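Local structure of 2-C-methyl-D-erythritol 4-phosphate cytidylyltransferase (Neisseria gonorrhoeae, 1VGW) at residues 63-68 / 76-81. The protein probably catalyses the formation of 4-diphosphocytidyl-2-C-methyl-D-erythritol from CTP and 2-C-methyl-D-erythritol 4-phosphate, a step of isoprenoid biosynthesis. Sequence-based numbering, arbitrary orientation.
Sequences FADKVQ and VWKNGG
Val76 faces Ala64 and Gln68 where helix 63-70 lies against strand 75-77, the second half of a beta-alpha-beta unit that starts with strand 52-56 and is part of the mixed sheet of this IspD-family cytidylyltransferase, whose fold is assigned to the GT-A clan. Seven residues separate the two segments, and the backbones come nearest at the Gln68–Val76 pair, 6.4 Å between CA atoms. Val76 buries more surface here than any other residue of the two segments, splitting its two methyls between neighbouring turns of the helix. CG1, anti to the backbone N (chi1 166°), reaches the methyl CB of Ala64 at 4.2 Å, and that alanine also rests on Val57, just past the end of strand 52-56. CG2 is directed at Gln68 instead and lies 4.1 Å from its CD, the valine and the glutamine running antiparallel alongside one another. A bend at chi2 (75°) brings the Gln68 amide back to the first residues of the strand. There its OE1 takes a weak, clearly bent hydrogen bond from Val76 N, 3.4 Å long, while NE2 has its stronger partner in the carbonyl of Val74, so the amide bridges the helix and the residues leading into the strand. Trp77 turns the other way: its backbone bonds to strand 52-56 and the loop after it, and its ring meets Lys94 in a cation-pi contact. With Lys78 the chain has left the strand but returns to the helix side. Its side chain, stretched straight from CG to NZ, runs out past Val76 and meets the Asp65 side chain almost perpendicularly, closing an exposed salt bridge on the solvent side of the small apolar patch. NZ of Lys78 stands 3.2 Å from OD1 of Asp65, on the syn side of that oxygen and 33° out of the carboxylate plane.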
loop_
_atom_site.group_PDB
_atom_site.type_symbol
_atom_site.label_atom_id
_atom_site.label_comp_id
_atom_site.label_asym_id
_atom_site.label_seq_id
_atom_site.Cartn_x
_atom_site.Cartn_y
_atom_site.Cartn_z
ATOM N N PHE B 63 5.160 -8.443 -29.878
ATOM C CA PHE B 63 6.285 -8.728 -28.989
ATOM C C PHE B 63 6.114 -10.080 -28.290
ATOM O O PHE B 63 7.119 -10.688 -27.910
ATOM C CB PHE B 63 6.601 -7.638 -27.987
ATOM C CG PHE B 63 7.850 -7.827 -27.164
ATOM C CD1 PHE B 63 9.106 -7.807 -27.756
ATOM C CD2 PHE B 63 7.790 -8.003 -25.791
ATOM C CE1 PHE B 63 10.262 -7.985 -27.009
ATOM C CE2 PHE B 63 8.936 -8.184 -25.042
ATOM C CZ PHE B 63 10.178 -8.179 -25.646
ATOM N N ALA B 64 4.878 -10.543 -28.211
ATOM C CA ALA B 64 4.495 -11.813 -27.658
ATOM C C ALA B 64 5.208 -12.981 -28.342
ATOM O O ALA B 64 5.629 -13.899 -27.631
ATOM C CB ALA B 64 2.983 -11.977 -27.701
ATOM N N ASP B 65 5.442 -12.918 -29.644
ATOM C CA ASP B 65 6.180 -13.934 -30.386
ATOM C C ASP B 65 7.589 -14.085 -29.811
ATOM O O ASP B 65 8.121 -15.173 -29.623
ATOM C CB ASP B 65 6.300 -13.571 -31.863
ATOM C CG ASP B 65 4.992 -13.447 -32.593
ATOM O OD1 ASP B 65 3.974 -13.061 -31.979
ATOM O OD2 ASP B 65 4.948 -13.723 -33.817
ATOM N N LYS B 66 8.208 -12.946 -29.482
ATOM C CA LYS B 66 9.548 -12.997 -28.898
ATOM C C LYS B 66 9.508 -13.695 -27.542
ATOM O O LYS B 66 10.411 -14.468 -27.214
ATOM C CB LYS B 66 10.185 -11.621 -28.803
ATOM C CG LYS B 66 10.499 -10.992 -30.159
ATOM C CD LYS B 66 11.237 -9.659 -30.010
ATOM C CE LYS B 66 11.409 -8.998 -31.376
ATOM N NZ LYS B 66 12.704 -8.277 -31.499
ATOM N N VAL B 67 8.445 -13.446 -26.774
ATOM C CA VAL B 67 8.278 -14.067 -25.452
ATOM C C VAL B 67 8.237 -15.585 -25.595
ATOM O O VAL B 67 8.930 -16.340 -24.932
ATOM C CB VAL B 67 6.990 -13.584 -24.771
ATOM C CG1 VAL B 67 6.832 -14.167 -23.373
ATOM C CG2 VAL B 67 6.964 -12.057 -24.680
ATOM N N GLN B 68 7.525 -16.041 -26.637
ATOM C CA GLN B 68 7.413 -17.453 -26.892
ATOM C C GLN B 68 8.742 -18.157 -27.079
ATOM O O GLN B 68 8.892 -19.284 -26.587
ATOM C CB GLN B 68 6.452 -17.770 -28.041
ATOM C CG GLN B 68 6.312 -19.291 -28.244
ATOM C CD GLN B 68 5.456 -19.965 -27.194
ATOM O OE1 GLN B 68 4.243 -20.112 -27.328
ATOM N NE2 GLN B 68 6.087 -20.403 -26.092
ATOM N N VAL B 76 1.509 -19.350 -25.418
ATOM C CA VAL B 76 1.112 -17.986 -25.720
ATOM C C VAL B 76 -0.125 -18.021 -26.588
ATOM O O VAL B 76 -0.009 -18.272 -27.789
ATOM C CB VAL B 76 2.281 -17.220 -26.385
ATOM C CG1 VAL B 76 1.807 -15.922 -27.027
ATOM C CG2 VAL B 76 3.375 -16.892 -25.367
ATOM N N TRP B 77 -1.306 -17.766 -26.020
ATOM C CA TRP B 77 -2.537 -17.807 -26.826
ATOM C C TRP B 77 -2.960 -16.423 -27.289
ATOM O O TRP B 77 -2.863 -15.435 -26.543
ATOM C CB TRP B 77 -3.681 -18.443 -26.007
ATOM C CG TRP B 77 -3.500 -19.913 -25.741
ATOM C CD1 TRP B 77 -2.626 -20.770 -26.377
ATOM C CD2 TRP B 77 -4.254 -20.701 -24.810
ATOM N NE1 TRP B 77 -2.786 -22.026 -25.872
ATOM C CE2 TRP B 77 -3.779 -22.027 -24.916
ATOM C CE3 TRP B 77 -5.292 -20.425 -23.920
ATOM C CZ2 TRP B 77 -4.271 -23.074 -24.130
ATOM C CZ3 TRP B 77 -5.772 -21.464 -23.126
ATOM C CH2 TRP B 77 -5.271 -22.773 -23.241
ATOM N N LYS B 78 -3.520 -16.324 -28.490
ATOM C CA LYS B 78 -3.885 -14.990 -28.994
ATOM C C LYS B 78 -5.373 -14.779 -29.093
ATOM O O LYS B 78 -5.923 -14.440 -30.139
ATOM C CB LYS B 78 -3.187 -14.710 -30.340
ATOM C CG LYS B 78 -1.662 -14.757 -30.215
ATOM C CD LYS B 78 -0.991 -14.430 -31.526
ATOM C CE LYS B 78 0.524 -14.487 -31.399
ATOM N NZ LYS B 78 1.167 -14.393 -32.735
ATOM N N ASN B 79 -6.067 -14.959 -27.971
ATOM C CA ASN B 79 -7.504 -14.776 -27.950
ATOM C C ASN B 79 -7.881 -13.868 -26.781
ATOM O O ASN B 79 -8.819 -14.140 -26.045
ATOM C CB ASN B 79 -8.273 -16.089 -27.888
ATOM C CG ASN B 79 -7.835 -16.923 -26.689
ATOM O OD1 ASN B 79 -6.705 -17.389 -26.685
ATOM N ND2 ASN B 79 -8.688 -17.070 -25.696
ATOM N N GLY B 80 -7.127 -12.780 -26.695
ATOM C CA GLY B 80 -7.378 -11.751 -25.700
ATOM C C GLY B 80 -8.759 -11.129 -25.993
ATOM O O GLY B 80 -9.277 -11.295 -27.094
ATOM N N GLY B 81 -9.338 -10.490 -24.982
ATOM C CA GLY B 81 -10.657 -9.891 -25.173
ATOM C C GLY B 81 -10.497 -8.368 -25.317
ATOM O O GLY B 81 -9.390 -7.869 -25.511
#